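Local coordinates for putative ADP-Ribosyltransferase Scabin (PDB 5EWK), which probably transfers ADP-ribose from NAD+ to an acceptor, as a member of the ADP-ribosyltransferase superfamily, at residues Gly99-Glu104 with Pro112-Ser117; Ser117-His122 with Asp157-Ala162. One frame throughout, in Å; residues are numbered along the deposited sequence. Where two conformers were deposited one is given.

Interaction 1 (Gly99-Glu104 with Pro112-Ser117). With P34 (N~2~,N~2~-dimethyl-N~1~-(6-oxo-5,6-dihydrophenanthridin-2-yl)glycinamide), chain B.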
# COMPACT_ATOMS: atom_id res chain seq x y z
N GLY A 99 -2.91 -9.26 15.10
CA GLY A 99 -1.68 -8.68 14.62
C GLY A 99 -1.27 -7.44 15.41
O GLY A 99 -1.96 -6.96 16.30
N GLN A 100 -0.12 -6.91 15.02
CA GLN A 100 0.49 -5.75 15.66
C GLN A 100 -0.16 -4.47 15.13
O GLN A 100 0.17 -4.01 14.03
CB GLN A 100 2.00 -5.74 15.40
CG GLN A 100 2.72 -4.54 15.95
CD GLN A 100 2.52 -4.41 17.44
OE1 GLN A 100 1.68 -3.64 17.91
NE2 GLN A 100 3.27 -5.19 18.20
N TYR A 101 -1.05 -3.88 15.92
CA TYR A 101 -1.72 -2.63 15.54
C TYR A 101 -0.86 -1.40 15.79
O TYR A 101 -1.19 -0.32 15.29
CB TYR A 101 -3.05 -2.50 16.30
CG TYR A 101 -4.23 -3.09 15.57
CD1 TYR A 101 -4.46 -4.46 15.58
CD2 TYR A 101 -5.10 -2.28 14.84
CE1 TYR A 101 -5.53 -5.01 14.90
CE2 TYR A 101 -6.17 -2.82 14.17
CZ TYR A 101 -6.38 -4.19 14.20
OH TYR A 101 -7.45 -4.74 13.53
N ASP A 102 0.22 -1.50 16.56
CA ASP A 102 1.07 -0.34 16.77
C ASP A 102 1.98 -0.13 15.56
O ASP A 102 2.78 -1.00 15.21
CB ASP A 102 1.90 -0.46 18.04
CG ASP A 102 2.70 0.80 18.29
OD1 ASP A 102 2.10 1.79 18.74
OD2 ASP A 102 3.92 0.80 18.01
N ILE A 103 1.85 1.03 14.92
CA ILE A 103 2.53 1.28 13.66
C ILE A 103 4.04 1.31 13.84
O ILE A 103 4.79 0.77 13.03
CB ILE A 103 2.03 2.59 13.03
CG1 ILE A 103 0.57 2.38 12.59
CG2 ILE A 103 2.95 3.02 11.88
CD1 ILE A 103 -0.19 3.63 12.39
N GLU A 104 4.51 1.99 14.89
CA GLU A 104 5.95 2.08 15.11
C GLU A 104 6.54 0.68 15.31
O GLU A 104 7.61 0.36 14.77
CB GLU A 104 6.22 2.97 16.33
CG GLU A 104 7.61 3.53 16.39
CD GLU A 104 7.81 4.44 17.59
OE1 GLU A 104 6.95 4.46 18.51
OE2 GLU A 104 8.84 5.14 17.59
N PRO A 112 3.42 -9.96 12.10
CA PRO A 112 2.11 -9.97 11.45
C PRO A 112 1.25 -8.84 12.00
O PRO A 112 1.21 -8.59 13.21
CB PRO A 112 1.54 -11.34 11.79
CG PRO A 112 2.76 -12.20 12.08
CD PRO A 112 3.73 -11.25 12.74
N SER A 113 0.55 -8.17 11.09
CA SER A 113 -0.14 -6.94 11.42
C SER A 113 -1.43 -6.87 10.61
O SER A 113 -1.62 -7.66 9.67
CB SER A 113 0.74 -5.73 11.12
OG SER A 113 0.56 -5.35 9.76
N PRO A 114 -2.32 -5.94 10.97
CA PRO A 114 -3.53 -5.69 10.17
C PRO A 114 -3.29 -4.80 8.97
O PRO A 114 -4.26 -4.47 8.27
CB PRO A 114 -4.44 -4.97 11.18
CG PRO A 114 -3.47 -4.18 12.00
CD PRO A 114 -2.30 -5.12 12.19
N TYR A 115 -2.05 -4.41 8.71
CA TYR A 115 -1.72 -3.42 7.70
C TYR A 115 -1.14 -4.06 6.45
O TYR A 115 -0.37 -5.03 6.52
CB TYR A 115 -0.71 -2.41 8.25
CG TYR A 115 -1.15 -1.74 9.51
CD1 TYR A 115 -2.16 -0.79 9.50
CD2 TYR A 115 -0.57 -2.06 10.73
CE1 TYR A 115 -2.58 -0.17 10.67
CE2 TYR A 115 -0.97 -1.45 11.90
CZ TYR A 115 -1.98 -0.50 11.87
OH TYR A 115 -2.40 0.11 13.04
N VAL A 116 -1.48 -3.51 5.29
CA VAL A 116 -0.71 -3.75 4.08
C VAL A 116 0.10 -2.50 3.77
O VAL A 116 -0.48 -1.41 3.57
CB VAL A 116 -1.60 -4.12 2.88
CG1 VAL A 116 -0.75 -4.22 1.60
CG2 VAL A 116 -2.33 -5.46 3.16
N SER A 117 1.42 -2.66 3.67
CA SER A 117 2.32 -1.54 3.44
C SER A 117 2.41 -1.20 1.96
O SER A 117 2.56 -2.08 1.11
CB SER A 117 3.72 -1.85 3.94
OG SER A 117 3.71 -2.02 5.34
CAA P34 B . 2.11 -8.05 4.12
N P34 B . 3.44 -8.60 4.38
CAB P34 B . 3.70 -9.60 3.38
CA P34 B . 4.44 -7.57 4.28
C P34 B . 5.72 -7.60 5.14
O P34 B . 5.79 -8.32 6.14
NAM P34 B . 6.74 -6.74 4.77
CAP P34 B . 6.67 -5.92 3.62
CAK P34 B . 6.78 -4.53 3.72
CAU P34 B . 6.68 -3.76 2.52
CAT P34 B . 6.78 -2.30 2.47
CAI P34 B . 6.96 -1.53 3.62
CAF P34 B . 7.05 -0.15 3.52
CAE P34 B . 6.92 0.50 2.29
CAH P34 B . 6.72 -0.27 1.13
CAS P34 B . 6.65 -1.65 1.23
CAQ P34 B . 6.49 -2.40 -0.02
OAD P34 B . 6.38 -1.86 -1.13
NAN P34 B . 6.40 -3.74 0.08
CAR P34 B . 6.51 -4.43 1.32
CAJ P34 B . 6.40 -5.83 1.25
CAG P34 B . 6.52 -6.54 2.40
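The phenol of Tyr115 donates to the backbone carbonyl of Tyr101 in the shortest polar link between the two segments, OH to O 2.6 Å. The hydroxyl lies 25° out of the plane of that carbonyl, while the carbonyl oxygens of both Gln100 and Tyr101 line the edge of the Tyr115 ring. With CG of Tyr115 opposite its own carbonyl carbon (chi1 -55°), the ring extends across to 99-104 and ends beside Ile103, whose CG1 is 3.9 Å from Tyr115 CZ. Pro114 fills the corner between the two tyrosines: its CG stands almost exactly above the centre of the Tyr101 ring, 3.5 Å from the centroid and 4° off the normal, a CH-pi contact. The same CG also overlies the Tyr115 ring, but nearer the rim. The polar end of Tyr101 is held farther off, by Val96 O and Asp58 N.

These residues bracket helix 103-108, so the contact closes a loop-helix-loop excursion at the point where strand 115-119 begins. Asp102 is the N-cap of that helix, bonding through OD2 to Ser105 N, and its own backbone N is held by Gln100 OE1 at 2.9 Å. On the strand side Ser113 forms an ST turn, its OG accepting from Tyr115 N at 3.0 Å. At the outer end, Gln100 N donates to Pro112 O (2.8 Å). Gly99 lies close to Ser113 here, their CA atoms 4.0 Å apart.

Interaction 2 (Ser117-His122 with Asp157-Ala162). With P34 (N~2~,N~2~-dimethyl-N~1~-(6-oxo-5,6-dihydrophenanthridin-2-yl)glycinamide), chain B.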
# COMPACT_ATOMS: atom_id res chain seq x y z
N SER A 117 1.42 -2.66 3.67
CA SER A 117 2.32 -1.54 3.44
C SER A 117 2.41 -1.20 1.96
O SER A 117 2.56 -2.08 1.11
CB SER A 117 3.72 -1.85 3.94
OG SER A 117 3.71 -2.02 5.34
N THR A 118 2.35 0.09 1.68
CA THR A 118 2.59 0.66 0.36
C THR A 118 3.53 1.84 0.52
O THR A 118 3.84 2.27 1.65
CB THR A 118 1.30 1.11 -0.32
OG1 THR A 118 0.83 2.28 0.33
CG2 THR A 118 0.23 -0.02 -0.30
N THR A 119 3.95 2.43 -0.59
CA THR A 119 4.85 3.57 -0.58
C THR A 119 4.44 4.62 -1.61
O THR A 119 3.88 4.31 -2.66
CB THR A 119 6.31 3.12 -0.84
OG1 THR A 119 7.18 4.25 -0.85
CG2 THR A 119 6.44 2.36 -2.15
N TYR A 120 4.77 5.87 -1.27
CA TYR A 120 4.67 6.96 -2.23
C TYR A 120 5.71 6.86 -3.35
O TYR A 120 5.57 7.52 -4.40
CB TYR A 120 4.86 8.29 -1.52
CG TYR A 120 3.75 8.72 -0.60
CD1 TYR A 120 2.53 9.17 -1.10
CD2 TYR A 120 3.96 8.80 0.77
CE1 TYR A 120 1.53 9.62 -0.24
CE2 TYR A 120 2.97 9.24 1.64
CZ TYR A 120 1.75 9.67 1.12
OH TYR A 120 0.72 10.13 1.93
N ASP A 121 6.76 6.06 -3.14
CA ASP A 121 7.95 6.07 -3.99
C ASP A 121 7.89 4.95 -5.02
O ASP A 121 8.08 3.76 -4.70
CB ASP A 121 9.18 5.91 -3.08
CG ASP A 121 10.50 5.97 -3.83
OD1 ASP A 121 10.53 6.15 -5.07
OD2 ASP A 121 11.55 5.81 -3.11
N HIS A 122 7.70 5.35 -6.28
CA HIS A 122 7.68 4.41 -7.39
C HIS A 122 8.89 3.47 -7.40
O HIS A 122 8.79 2.31 -7.83
CB HIS A 122 7.64 5.18 -8.70
CG HIS A 122 7.79 4.30 -9.90
ND1 HIS A 122 9.02 3.97 -10.43
CD2 HIS A 122 6.87 3.64 -10.64
CE1 HIS A 122 8.86 3.16 -11.45
NE2 HIS A 122 7.56 2.95 -11.61
N ASP A 157 12.74 6.76 5.03
CA ASP A 157 12.89 6.88 3.58
C ASP A 157 12.05 5.89 2.80
O ASP A 157 12.06 5.96 1.56
CB ASP A 157 14.36 6.73 3.19
CG ASP A 157 15.17 8.00 3.39
OD1 ASP A 157 14.57 9.08 3.61
OD2 ASP A 157 16.41 7.91 3.31
N GLN A 158 11.26 5.04 3.45
CA GLN A 158 10.31 4.17 2.76
C GLN A 158 9.02 4.90 2.42
O GLN A 158 8.22 4.35 1.65
CB GLN A 158 9.94 2.96 3.60
CG GLN A 158 11.07 1.99 3.92
CD GLN A 158 10.52 0.73 4.58
OE1 GLN A 158 9.80 0.79 5.61
NE2 GLN A 158 10.85 -0.42 4.00
N VAL A 159 8.84 6.11 2.97
CA VAL A 159 7.68 6.98 2.75
C VAL A 159 6.42 6.14 2.61
O VAL A 159 5.70 6.15 1.57
CB VAL A 159 7.94 7.96 1.59
CG1 VAL A 159 9.01 8.96 1.99
CG2 VAL A 159 8.35 7.24 0.31
N GLU A 160 6.12 5.42 3.68
CA GLU A 160 5.13 4.37 3.68
C GLU A 160 3.73 4.91 3.93
O GLU A 160 3.53 5.86 4.70
CB GLU A 160 5.47 3.35 4.78
CG GLU A 160 4.53 2.19 4.85
CD GLU A 160 4.86 1.19 5.95
OE1 GLU A 160 5.97 1.23 6.50
OE2 GLU A 160 3.97 0.35 6.22
N VAL A 161 2.76 4.27 3.29
CA VAL A 161 1.34 4.42 3.59
C VAL A 161 0.83 3.03 3.95
O VAL A 161 0.98 2.08 3.16
CB VAL A 161 0.56 5.03 2.41
CG1 VAL A 161 -0.95 5.09 2.74
CG2 VAL A 161 1.11 6.41 2.05
N ALA A 162 0.26 2.89 5.14
CA ALA A 162 -0.15 1.60 5.66
C ALA A 162 -1.67 1.49 5.58
O ALA A 162 -2.38 2.33 6.13
CB ALA A 162 0.31 1.44 7.10
CAA P34 B . 2.11 -8.05 4.12
N P34 B . 3.44 -8.60 4.38
CAB P34 B . 3.70 -9.60 3.38
CA P34 B . 4.44 -7.57 4.28
C P34 B . 5.72 -7.60 5.14
O P34 B . 5.79 -8.32 6.14
NAM P34 B . 6.74 -6.74 4.77
CAP P34 B . 6.67 -5.92 3.62
CAK P34 B . 6.78 -4.53 3.72
CAU P34 B . 6.68 -3.76 2.52
CAT P34 B . 6.78 -2.30 2.47
CAI P34 B . 6.96 -1.53 3.62
CAF P34 B . 7.05 -0.15 3.52
CAE P34 B . 6.92 0.50 2.29
CAH P34 B . 6.72 -0.27 1.13
CAS P34 B . 6.65 -1.65 1.23
CAQ P34 B . 6.49 -2.40 -0.02
OAD P34 B . 6.38 -1.86 -1.13
NAN P34 B . 6.40 -3.74 0.08
CAR P34 B . 6.51 -4.43 1.32
CAJ P34 B . 6.40 -5.83 1.25
CAG P34 B . 6.52 -6.54 2.40
O HOH W 1 12.29 7.01 -0.77
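Ser117 turns its OG opposite its own carbonyl carbon (chi1 -64°), and Glu160 runs fully extended from a CG opposite its backbone N (chi1 -178°); together these torsions carry the carboxylate back to the serine. Ser117 OG donates to Glu160 OE2 across a short 2.5 Å, arriving 51° out of the carboxylate plane, and is also bonded to the hydroxyl of Tyr106.

Strands 115-119 and 160-164 pair antiparallel here, with Thr118 and Val161 as the hydrogen-bonded pair. Val161 O is gripped twice by Thr118, through N at 2.8 Å and through the side-chain OG1, the two donors reaching it from opposite faces of its carbonyl plane. At the end of the strand, Thr119 OG1 donates to Gln158 O at 2.7 Å and accepts from Asp121 N, completing an ST turn, while Tyr120 N donates to Val159 O at 3.0 Å. The Tyr120 ring lies across Val161, whose CG2 presses on one ring face, 3.4 Å from Tyr120 CE2; the tyrosine hydroxyl bonds to Asp144 OD2.

Ser117-Thr118-Thr119 and Gln158-Val159-Glu160 fit the serine and Q-x-E elements of the R-S-E class of ADP-ribosyltransferases. The bound phenanthridinone P34 lies between them: Ser117 CB packs on one face of its fused rings, 3.3 Å from CAI, and the Gln158 amide sits beyond the other, with OE1 3.6 Å from CAF. Glu160 OE1 comes up near the rim, 3.5 Å from the same CAF. As in relatives, the pocket probably receives nicotinamide; the serine bond fixes one carboxylate oxygen of Glu160 and leaves the other beside the rim of the bound ring system.

In the fold
Interaction 1 closes before interaction 2 opens, and the two share Ser117; their centres are 14 Å apart. Strand 115-119 belongs to both: its start receives the loop leading into helix 103-108, and it pairs along most of its length with 160-164, the middle strand of a three-stranded antiparallel sheet that ends in 143-144. The contacts meet where Tyr115 packs against Ala162, with CD1 4.1 Å from CB. Arg77, on strand 75-79 of the other sheet, bonds to Ser117 O. Interaction 1 ties the helix to the strand that carries Ser117, and interaction 2 sets that strand beside Glu160; the P34 pocket, probably the NAD+ site, is bordered by interaction 2 and, through Ser117 alone, by interaction 1.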